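Local coordinates for protein alkylhydroperoxidase AhpD core (Rhodospirillum rubrum, PDB 2OUW) that probably acts as a peroxide-reducing oxidoreductase with a redox-active dithiol centre, like other AhpD-type members of the carboxymuconolactone decarboxylase family, at residues Arg6-Asp10 and Ala11-Thr15; Asn36-Trp39 and Arg40-Asn44; Gly64-Asp67 and Pro68-Glu72; Glu72-Tyr75 and Leu76-Thr80. All coordinates share one frame; numbering follows the deposited sequence. Where two conformers were deposited one is given.

How the interactions relate
Interactions 1 and 2 form one touching pair, their centres 9 Å apart: Asp-10 OD1 meets Arg-40 NH1 at 2.9 Å in a salt bridge, and Ile-13 packs on the same arginine. Interactions 3 and 4 follow one another on helix 68-81, sharing Glu-72, with Leu-66 CD1 3.8 Å from Ile-74 CD1. Glu-72 OE1 is hydrogen-bonded to His-91 ND1, near the Cys-84/Cys-87 disulfide, consistent with the active site of AhpD relatives. Interaction 2 comes within about 7 Å of interaction 4 (nearest atoms), and unidentified ligand is bound near Asn-36 and near Tyr-75, perhaps marking a pocket, though probably from the crystallisation liquor. Interaction 1 is remote, about 29 Å from interaction 4 between centres.

Interaction 1 (Arg6-Asp10 and Ala11-Thr15); sequences RLLDD and AEIST
Glu-12 OE1 takes two donors, Arg-6 NH1 at 3.2 Å and a water. The other oxygen, Glu-12 OE2, takes Arg-6 NH2 at 3.0 Å. The salt bridge is therefore end-on and bidentate, one nitrogen to each oxygen, each received on its syn lone pair; guanidinium and carboxylate planes are only 14° apart. Glu-12 reaches this position because its CG is anti to the backbone N (chi1 177°) and the chain beyond runs extended, passing Leu-8, whose CG is 3.8 Å from OE1. With an alanine in place of Glu-12, the Arg-6 guanidinium is likely to lose its carboxylate mate and be free to turn, and the water to lose its acceptor.

The short helix 10-13 starts here with Asp-9 as its N-cap. In one of its two modelled conformers, Asp-9 OD1 accepts from Glu-12 N at 2.7 Å, nearly straight (170°). The same water that serves Glu-12 OE1 accepts from Asp-9 N, so that it bridges the two residues where a capping box would have a direct bond. Behind the cap, Asp-9 O receives Ile-13 N and Asp-10 O receives Ser-14 N. Ile-13 lays CG1 alongside Leu-8 CB at 3.9 Å; Ile-13 packs on Phe-23 of helix 17-30 and on Arg-40, Leu-8 on Leu-16 and Ala-43. Asp-10 OD1 forms salt bridges with Arg-40 and Arg-27. Farther along, Thr-15 OG1 and Thr-15 N both donate to Glu-12 O, the hydroxyl at 2.6 Å.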
loop_
_atom_site.group_PDB
_atom_site.type_symbol
_atom_site.label_atom_id
_atom_site.label_comp_id
_atom_site.label_asym_id
_atom_site.label_seq_id
_atom_site.Cartn_x
_atom_site.Cartn_y
_atom_site.Cartn_z
ATOM N N ARG B 6 -18.457 -17.861 2.498
ATOM C CA ARG B 6 -19.232 -18.644 1.566
ATOM C C ARG B 6 -19.683 -17.758 0.405
ATOM O O ARG B 6 -19.976 -16.577 0.612
ATOM C CB ARG B 6 -20.444 -19.219 2.290
ATOM C CG ARG B 6 -20.585 -20.712 2.195
ATOM C CD ARG B 6 -21.321 -21.273 3.412
ATOM N NE ARG B 6 -22.486 -20.464 3.765
ATOM C CZ ARG B 6 -23.607 -20.400 3.059
ATOM N NH1 ARG B 6 -23.757 -21.105 1.938
ATOM N NH2 ARG B 6 -24.592 -19.624 3.484
ATOM N N LEU B 7 -19.732 -18.324 -0.805
ATOM C CA LEU B 7 -20.303 -17.630 -1.960
ATOM C C LEU B 7 -21.704 -18.157 -2.240
ATOM O O LEU B 7 -21.863 -19.316 -2.627
ATOM C CB LEU B 7 -19.429 -17.809 -3.192
ATOM C CG LEU B 7 -17.990 -17.317 -3.100
ATOM C CD1 LEU B 7 -17.375 -17.407 -4.489
ATOM C CD2 LEU B 7 -17.871 -15.914 -2.558
ATOM N N LEU B 8 -22.710 -17.319 -2.034
ATOM C CA LEU B 8 -24.102 -17.758 -2.092
ATOM C C LEU B 8 -24.544 -17.973 -3.536
ATOM O O LEU B 8 -24.253 -17.145 -4.390
ATOM C CB LEU B 8 -25.015 -16.738 -1.405
ATOM C CG LEU B 8 -25.191 -16.912 0.113
ATOM C CD1 LEU B 8 -23.924 -16.662 0.877
ATOM C CD2 LEU B 8 -26.327 -16.030 0.652
ATOM N N ASP B 9 -25.228 -19.091 -3.800
ATOM C CA ASP B 9 -25.729 -19.413 -5.135
ATOM C C ASP B 9 -27.140 -18.888 -5.289
ATOM O O ASP B 9 -27.775 -18.502 -4.305
ATOM C CB ASP B 9 -25.681 -20.931 -5.437
ATOM C CG ASP B 9 -26.617 -21.769 -4.557
ATOM O OD1 ASP B 9 -27.640 -21.272 -4.032
ATOM O OD2 ASP B 9 -26.311 -22.969 -4.390
ATOM N N ASP B 10 -27.625 -18.883 -6.522
ATOM C CA ASP B 10 -28.968 -18.365 -6.818
ATOM C C ASP B 10 -30.074 -19.097 -6.080
ATOM O O ASP B 10 -31.048 -18.477 -5.616
ATOM C CB ASP B 10 -29.215 -18.377 -8.328
ATOM C CG ASP B 10 -28.345 -17.365 -9.064
ATOM O OD1 ASP B 10 -27.853 -16.407 -8.426
ATOM O OD2 ASP B 10 -28.170 -17.501 -10.293
ATOM N N ALA B 11 -29.920 -20.410 -5.929
ATOM C CA ALA B 11 -30.956 -21.203 -5.267
ATOM C C ALA B 11 -31.173 -20.753 -3.833
ATOM O O ALA B 11 -32.308 -20.574 -3.410
ATOM C CB ALA B 11 -30.623 -22.648 -5.319
ATOM N N GLU B 12 -30.087 -20.559 -3.104
ATOM C CA GLU B 12 -30.145 -20.086 -1.722
ATOM C C GLU B 12 -30.641 -18.664 -1.640
ATOM O O GLU B 12 -31.453 -18.332 -0.762
ATOM C CB GLU B 12 -28.764 -20.156 -1.057
ATOM C CG GLU B 12 -28.753 -19.594 0.383
ATOM C CD GLU B 12 -27.454 -19.831 1.136
ATOM O OE1 GLU B 12 -26.504 -20.408 0.549
ATOM O OE2 GLU B 12 -27.399 -19.430 2.331
ATOM N N ILE B 13 -30.138 -17.818 -2.540
ATOM C CA ILE B 13 -30.532 -16.406 -2.567
ATOM C C ILE B 13 -32.044 -16.233 -2.779
ATOM O O ILE B 13 -32.643 -15.353 -2.173
ATOM C CB ILE B 13 -29.721 -15.616 -3.631
ATOM C CG1 ILE B 13 -28.270 -15.450 -3.160
ATOM C CG2 ILE B 13 -30.385 -14.254 -3.964
ATOM C CD1 ILE B 13 -27.336 -15.032 -4.243
ATOM N N SER B 14 -32.669 -17.056 -3.607
ATOM C CA SER B 14 -34.116 -16.934 -3.782
ATOM C C SER B 14 -34.918 -17.185 -2.484
ATOM O O SER B 14 -36.051 -16.725 -2.356
ATOM C CB SER B 14 -34.637 -17.819 -4.920
ATOM O OG SER B 14 -34.237 -19.163 -4.755
ATOM N N THR B 15 -34.317 -17.868 -1.522
ATOM C CA THR B 15 -34.946 -18.046 -0.210
ATOM C C THR B 15 -34.691 -16.863 0.723
ATOM O O THR B 15 -35.215 -16.837 1.835
ATOM C CB THR B 15 -34.431 -19.329 0.507
ATOM O OG1 THR B 15 -33.122 -19.113 1.062
ATOM C CG2 THR B 15 -34.377 -20.506 -0.471
HETATM O O HOH W 1 -25.714 -20.973 -1.804
#

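Interaction 2 (Asn36-Trp39 and Arg40-Asn44); sequences NNIW and RGLAN
Helix 37-42 is a short element of less than two turns in this all-helical fold, and its contact is made by Leu-42 lying back along Ile-38 and Trp-39. Leu-42 points the same way as both neighbours, and one methyl, CD1, does the touching: it is 3.8 Å from Trp-39 CE3, approaching the six-membered ring obliquely, and 4.0 Å from Ile-38 CG1. With its CG beside the backbone N (chi1 -64°), Leu-42 also sets CG over the Ile-38 carbonyl oxygen. The indole is held from another direction by Ile-38 CG2, which stands 3.5 Å above one ring face, displaced toward the rim.

Backbone bonds close the turn. Leu-42 N donates to Ile-38 O over 3.0 Å at 168°, Gly-41 N to Asn-37 O, and Ala-43 N to Trp-39 O at 2.9 Å, while a weak bond runs from Arg-40 N to Asn-37 O. Asn-44 ND2 reaches back to Gly-41 O at 2.9 Å, nearly in its own amide plane. On another side of the helix Arg-40 runs extended past Asn-37, with CD 4.0 Å from Asn-37 OD1 and the amide and guanidinium planes steeply inclined (72°). Their polar ends have different partners: Arg-40 NH1 forms a salt bridge with Asp-10, and Asn-37 ND2 donates to Pro-128 O of the second subunit.

The indole packs on helices 17-30 and 46-60, meeting Trp-53 edge-to-face, and Leu-42 rests on Leu-49 of helix 46-60, while Ile-38 and Leu-42 also pack on Val-122 and Met-125 in helix 102-125 of the second subunit.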
loop_
_atom_site.group_PDB
_atom_site.type_symbol
_atom_site.label_atom_id
_atom_site.label_comp_id
_atom_site.label_asym_id
_atom_site.label_seq_id
_atom_site.Cartn_x
_atom_site.Cartn_y
_atom_site.Cartn_z
ATOM N N ASN B 36 -21.505 -11.195 -10.445
ATOM C CA ASN B 36 -20.191 -11.723 -10.133
ATOM C C ASN B 36 -19.963 -11.954 -8.642
ATOM O O ASN B 36 -20.712 -11.468 -7.808
ATOM C CB ASN B 36 -19.076 -10.864 -10.741
ATOM C CG ASN B 36 -19.193 -9.417 -10.394
ATOM O OD1 ASN B 36 -20.250 -8.829 -10.557
ATOM N ND2 ASN B 36 -18.090 -8.815 -9.937
ATOM N N ASN B 37 -18.927 -12.737 -8.350
ATOM C CA ASN B 37 -18.658 -13.288 -7.025
ATOM C C ASN B 37 -18.590 -12.330 -5.849
ATOM O O ASN B 37 -18.933 -12.707 -4.714
ATOM C CB ASN B 37 -17.363 -14.104 -7.083
ATOM C CG ASN B 37 -17.539 -15.395 -7.851
ATOM O OD1 ASN B 37 -18.654 -15.916 -7.953
ATOM N ND2 ASN B 37 -16.438 -15.932 -8.381
ATOM N N ILE B 38 -18.105 -11.118 -6.088
ATOM C CA ILE B 38 -18.032 -10.150 -4.999
ATOM C C ILE B 38 -19.388 -10.110 -4.295
ATOM O O ILE B 38 -19.445 -10.164 -3.052
ATOM C CB ILE B 38 -17.546 -8.768 -5.431
ATOM C CG1 ILE B 38 -17.423 -7.850 -4.195
ATOM C CG2 ILE B 38 -18.453 -8.116 -6.463
ATOM C CD1 ILE B 38 -17.122 -6.431 -4.501
ATOM N N TRP B 39 -20.474 -10.083 -5.081
ATOM C CA TRP B 39 -21.823 -9.912 -4.509
ATOM C C TRP B 39 -22.289 -11.133 -3.718
ATOM O O TRP B 39 -23.019 -11.019 -2.732
ATOM C CB TRP B 39 -22.835 -9.499 -5.606
ATOM C CG TRP B 39 -22.387 -8.257 -6.315
ATOM C CD1 TRP B 39 -21.874 -8.173 -7.587
ATOM C CD2 TRP B 39 -22.318 -6.931 -5.776
ATOM N NE1 TRP B 39 -21.505 -6.872 -7.869
ATOM C CE2 TRP B 39 -21.784 -6.090 -6.785
ATOM C CE3 TRP B 39 -22.692 -6.360 -4.556
ATOM C CZ2 TRP B 39 -21.596 -4.709 -6.592
ATOM C CZ3 TRP B 39 -22.500 -4.990 -4.371
ATOM C CH2 TRP B 39 -21.958 -4.189 -5.383
ATOM N N ARG B 40 -21.824 -12.296 -4.157
ATOM C CA ARG B 40 -22.155 -13.563 -3.583
ATOM C C ARG B 40 -21.472 -13.779 -2.231
ATOM O O ARG B 40 -21.977 -14.520 -1.414
ATOM C CB ARG B 40 -21.771 -14.679 -4.557
ATOM C CG ARG B 40 -22.574 -14.613 -5.856
ATOM C CD ARG B 40 -22.441 -15.840 -6.726
ATOM N NE ARG B 40 -23.223 -15.666 -7.950
ATOM C CZ ARG B 40 -24.540 -15.844 -8.052
ATOM N NH1 ARG B 40 -25.279 -16.225 -7.014
ATOM N NH2 ARG B 40 -25.119 -15.632 -9.225
ATOM N N GLY B 41 -20.332 -13.135 -2.030
ATOM C CA GLY B 41 -19.657 -13.084 -0.748
ATOM C C GLY B 41 -20.249 -12.019 0.167
ATOM O O GLY B 41 -20.436 -12.263 1.374
ATOM N N LEU B 42 -20.545 -10.832 -0.371
ATOM C CA LEU B 42 -21.239 -9.806 0.431
ATOM C C LEU B 42 -22.602 -10.293 0.898
ATOM O O LEU B 42 -23.068 -9.899 1.958
ATOM C CB LEU B 42 -21.380 -8.492 -0.324
ATOM C CG LEU B 42 -20.065 -7.781 -0.684
ATOM C CD1 LEU B 42 -20.305 -6.659 -1.647
ATOM C CD2 LEU B 42 -19.373 -7.269 0.559
ATOM N N ALA B 43 -23.227 -11.188 0.132
ATOM C CA ALA B 43 -24.548 -11.719 0.456
ATOM C C ALA B 43 -24.676 -12.385 1.830
ATOM O O ALA B 43 -25.802 -12.552 2.331
ATOM C CB ALA B 43 -24.996 -12.700 -0.648
ATOM N N ASN B 44 -23.554 -12.792 2.423
ATOM C CA ASN B 44 -23.575 -13.315 3.798
ATOM C C ASN B 44 -24.055 -12.294 4.836
ATOM O O ASN B 44 -24.510 -12.674 5.901
ATOM C CB ASN B 44 -22.195 -13.810 4.217
ATOM C CG ASN B 44 -21.777 -15.029 3.460
ATOM O OD1 ASN B 44 -22.228 -16.121 3.758
ATOM N ND2 ASN B 44 -20.918 -14.854 2.466
#

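Interaction 3 (Gly64-Asp67 and Pro68-Glu72)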
loop_
_atom_site.group_PDB
_atom_site.type_symbol
_atom_site.label_atom_id
_atom_site.label_comp_id
_atom_site.label_asym_id
_atom_site.label_seq_id
_atom_site.Cartn_x
_atom_site.Cartn_y
_atom_site.Cartn_z
ATOM N N GLY B 64 -23.988 11.888 -14.764
ATOM C CA GLY B 64 -23.001 12.360 -13.811
ATOM C C GLY B 64 -21.927 13.090 -14.582
ATOM O O GLY B 64 -22.008 13.191 -15.809
ATOM N N ALA B 65 -20.917 13.592 -13.875
ATOM C CA ALA B 65 -19.956 14.512 -14.477
ATOM C C ALA B 65 -18.963 13.817 -15.426
ATOM O O ALA B 65 -18.316 14.490 -16.263
ATOM C CB ALA B 65 -19.214 15.279 -13.384
ATOM N N LEU B 66 -18.872 12.493 -15.306
ATOM C CA LEU B 66 -17.911 11.696 -16.065
ATOM C C LEU B 66 -18.659 10.583 -16.773
ATOM O O LEU B 66 -19.596 10.057 -16.213
ATOM C CB LEU B 66 -16.889 11.023 -15.115
ATOM C CG LEU B 66 -16.012 11.874 -14.196
ATOM C CD1 LEU B 66 -15.091 10.964 -13.424
ATOM C CD2 LEU B 66 -15.222 12.952 -14.961
ATOM N N ASP B 67 -18.233 10.176 -17.968
ATOM C CA ASP B 67 -18.956 9.081 -18.641
ATOM C C ASP B 67 -18.637 7.733 -17.995
ATOM O O ASP B 67 -17.643 7.603 -17.289
ATOM C CB ASP B 67 -18.787 9.100 -20.174
ATOM C CG ASP B 67 -17.355 8.906 -20.637
ATOM O OD1 ASP B 67 -16.617 8.107 -20.042
ATOM O OD2 ASP B 67 -16.985 9.541 -21.653
ATOM N N PRO B 68 -19.511 6.734 -18.194
ATOM C CA PRO B 68 -19.342 5.455 -17.537
ATOM C C PRO B 68 -18.016 4.776 -17.775
ATOM O O PRO B 68 -17.519 4.121 -16.878
ATOM C CB PRO B 68 -20.493 4.619 -18.119
ATOM C CG PRO B 68 -21.525 5.603 -18.393
ATOM C CD PRO B 68 -20.753 6.747 -18.990
ATOM N N LEU B 69 -17.462 4.904 -18.979
ATOM C CA LEU B 69 -16.183 4.269 -19.287
ATOM C C LEU B 69 -15.075 4.939 -18.496
ATOM O O LEU B 69 -14.216 4.282 -17.944
ATOM C CB LEU B 69 -15.873 4.330 -20.794
ATOM C CG LEU B 69 -14.501 3.776 -21.205
ATOM C CD1 LEU B 69 -14.302 2.356 -20.671
ATOM C CD2 LEU B 69 -14.324 3.802 -22.697
ATOM N N THR B 70 -15.093 6.263 -18.451
ATOM C CA THR B 70 -14.106 6.993 -17.679
ATOM C C THR B 70 -14.136 6.549 -16.210
ATOM O O THR B 70 -13.098 6.272 -15.621
ATOM C CB THR B 70 -14.337 8.512 -17.839
ATOM O OG1 THR B 70 -14.282 8.842 -19.241
ATOM C CG2 THR B 70 -13.296 9.318 -17.092
ATOM N N ARG B 71 -15.329 6.428 -15.646
ATOM C CA ARG B 71 -15.491 5.937 -14.263
ATOM C C ARG B 71 -14.888 4.577 -14.030
ATOM O O ARG B 71 -14.266 4.348 -13.005
ATOM C CB ARG B 71 -16.955 5.863 -13.881
ATOM C CG ARG B 71 -17.684 7.182 -13.966
ATOM C CD ARG B 71 -19.159 6.948 -13.728
ATOM N NE ARG B 71 -19.907 8.159 -14.012
ATOM C CZ ARG B 71 -21.231 8.227 -13.981
ATOM N NH1 ARG B 71 -21.940 7.156 -13.674
ATOM N NH2 ARG B 71 -21.842 9.368 -14.235
ATOM N N GLU B 72 -15.078 3.658 -14.979
ATOM C CA GLU B 72 -14.485 2.329 -14.854
ATOM C C GLU B 72 -12.963 2.356 -14.973
ATOM O O GLU B 72 -12.274 1.566 -14.333
ATOM C CB GLU B 72 -15.032 1.350 -15.894
ATOM C CG GLU B 72 -16.298 0.627 -15.502
ATOM C CD GLU B 72 -16.236 -0.123 -14.171
ATOM O OE1 GLU B 72 -15.157 -0.597 -13.745
ATOM O OE2 GLU B 72 -17.308 -0.242 -13.556
#
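Arg-71 runs back past Asp-67 to Leu-66, across the N-terminal cap of helix 68-81, where Asp-67 is the N-cap residue and Pro-68 opens the first turn. Its CB stands 3.9 Å from the Asp-67 carbonyl oxygen, and CG comes closer to that oxygen, at 3.3 Å, while also brushing Leu-66 CB. The chain leaves with CG beside the backbone N (chi1 -59°) and stays extended to NE, which carries CD past the loop carbonyls. NE then makes a weak bond to Leu-66 O, 2.9 Å long but bent to 123°. At the tip, NH2 lies 3.2 Å from Gly-64 CA, so a CB on Gly-64 would probably clash with it, and bonds to Gly-62 O just upstream. Arg-71 thus joins the loop to the helix start through its side chain, and through its main chain, where Arg-71 N donates to Asp-67 O. Leu-66 and Thr-70 pack on Met-73 and Thr-70 of the second subunit.

The cap itself converges on one atom: Asp-67 OD1 accepts Thr-70 N at 2.9 Å, nearly along its C-O axis, and Thr-70 OG1 at 2.6 Å from above the carboxylate plane.

Interaction 4 (Glu72-Tyr75 and Leu76-Thr80)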
loop_
_atom_site.group_PDB
_atom_site.type_symbol
_atom_site.label_atom_id
_atom_site.label_comp_id
_atom_site.label_asym_id
_atom_site.label_seq_id
_atom_site.Cartn_x
_atom_site.Cartn_y
_atom_site.Cartn_z
ATOM N N GLU B 72 -15.078 3.658 -14.979
ATOM C CA GLU B 72 -14.485 2.329 -14.854
ATOM C C GLU B 72 -12.963 2.356 -14.973
ATOM O O GLU B 72 -12.274 1.566 -14.333
ATOM C CB GLU B 72 -15.032 1.350 -15.894
ATOM C CG GLU B 72 -16.298 0.627 -15.502
ATOM C CD GLU B 72 -16.236 -0.123 -14.171
ATOM O OE1 GLU B 72 -15.157 -0.597 -13.745
ATOM O OE2 GLU B 72 -17.308 -0.242 -13.556
HETATM N N MSE B 73 -12.422 3.258 -15.784
HETATM C CA MSE B 73 -10.961 3.297 -15.948
HETATM C C MSE B 73 -10.323 3.831 -14.672
HETATM O O MSE B 73 -9.296 3.342 -14.230
HETATM C CB MSE B 73 -10.588 4.140 -17.160
HETATM C CG MSE B 73 -11.098 3.530 -18.454
HETATM SE SE MSE B 73 -10.563 4.484 -20.057
HETATM C CE MSE B 73 -10.311 6.293 -19.383
ATOM N N ILE B 74 -10.960 4.818 -14.056
ATOM C CA ILE B 74 -10.482 5.299 -12.785
ATOM C C ILE B 74 -10.554 4.161 -11.750
ATOM O O ILE B 74 -9.578 3.909 -11.025
ATOM C CB ILE B 74 -11.282 6.492 -12.298
ATOM C CG1 ILE B 74 -10.994 7.723 -13.157
ATOM C CG2 ILE B 74 -10.923 6.815 -10.865
ATOM C CD1 ILE B 74 -12.024 8.844 -12.984
ATOM N N TYR B 75 -11.682 3.456 -11.707
ATOM C CA TYR B 75 -11.868 2.322 -10.773
ATOM C C TYR B 75 -10.804 1.256 -10.962
ATOM O O TYR B 75 -10.299 0.666 -9.998
ATOM C CB TYR B 75 -13.250 1.705 -10.954
ATOM C CG TYR B 75 -13.964 1.227 -9.691
ATOM C CD1 TYR B 75 -13.504 0.138 -8.968
ATOM C CD2 TYR B 75 -15.129 1.840 -9.257
ATOM C CE1 TYR B 75 -14.196 -0.324 -7.838
ATOM C CE2 TYR B 75 -15.814 1.389 -8.137
ATOM C CZ TYR B 75 -15.345 0.306 -7.436
ATOM O OH TYR B 75 -16.024 -0.154 -6.319
ATOM N N LEU B 76 -10.461 1.009 -12.217
ATOM C CA LEU B 76 -9.443 0.037 -12.543
ATOM C C LEU B 76 -8.073 0.480 -12.091
ATOM O O LEU B 76 -7.309 -0.314 -11.539
ATOM C CB LEU B 76 -9.466 -0.268 -14.038
ATOM C CG LEU B 76 -8.303 -1.067 -14.623
ATOM C CD1 LEU B 76 -8.209 -2.443 -13.974
ATOM C CD2 LEU B 76 -8.475 -1.168 -16.111
ATOM N N ALA B 77 -7.737 1.753 -12.309
ATOM C CA ALA B 77 -6.443 2.250 -11.848
ATOM C C ALA B 77 -6.325 2.186 -10.321
ATOM O O ALA B 77 -5.275 1.828 -9.789
ATOM C CB ALA B 77 -6.212 3.655 -12.325
ATOM N N VAL B 78 -7.407 2.547 -9.618
ATOM C CA VAL B 78 -7.418 2.492 -8.157
ATOM C C VAL B 78 -7.256 1.069 -7.696
ATOM O O VAL B 78 -6.448 0.786 -6.816
ATOM C CB VAL B 78 -8.672 3.150 -7.549
ATOM C CG1 VAL B 78 -8.658 3.050 -6.033
ATOM C CG2 VAL B 78 -8.680 4.608 -7.926
ATOM N N SER B 79 -7.995 0.145 -8.329
ATOM C CA SER B 79 -7.938 -1.250 -7.935
ATOM C C SER B 79 -6.511 -1.774 -8.036
ATOM O O SER B 79 -6.070 -2.585 -7.214
ATOM C CB SER B 79 -8.935 -2.052 -8.783
ATOM O OG SER B 79 -10.266 -1.549 -8.562
ATOM N N THR B 80 -5.796 -1.296 -9.050
ATOM C CA THR B 80 -4.436 -1.728 -9.329
ATOM C C THR B 80 -3.497 -1.217 -8.289
ATOM O O THR B 80 -2.667 -1.972 -7.792
ATOM C CB THR B 80 -3.950 -1.247 -10.727
ATOM O OG1 THR B 80 -4.714 -1.894 -11.727
ATOM C CG2 THR B 80 -2.465 -1.564 -10.957
#
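Ser-79 and Tyr-75 make the tight part of this contact: Ser-79 OG donates to Tyr-75 O over 2.6 Å, and Ser-79 N donates to the same oxygen at 2.9 Å. The two donors reach it from opposite faces of the carbonyl plane, the hydroxyl tilted 33° from it. Ser-79 holds OG beside its backbone N (chi1 -60°), which directs it back along the helix, and there it also lies near the plane of the tyrosine ring, at the edge, 3.7 Å from CD1. Losing the hydroxyl to an alanine here would probably leave the Tyr-75 carbonyl with its backbone donor alone, and Asn-119 of the second subunit without its partner.

These residues occupy the later turns of helix 68-81, which are buried in the carboxymuconolactone decarboxylase family fold, and the ordinary i to i+4 bonds continue through them: Leu-76 N to Glu-72 O at 2.8 Å, Ala-77 N to Met-73 O, Val-78 N to Ile-74 O. Thr-80 repeats the double grip one residue on, its OG1 and N both meeting Leu-76 O.

The looser part is apolar: Ile-74 CG2 and Val-78 CG2 only approach to 4.3 Å, and the selenomethionine Met-73 has its CB directed away from 76-80. No solvent face takes its place, since all the touching residues are buried. Ile-74 and Ala-77 pack on the second subunit, where Tyr-75 OH bonds Thr-118, while the tyrosine ring stacks on His-91, whose ND1 is hydrogen-bonded to Glu-72 OE1.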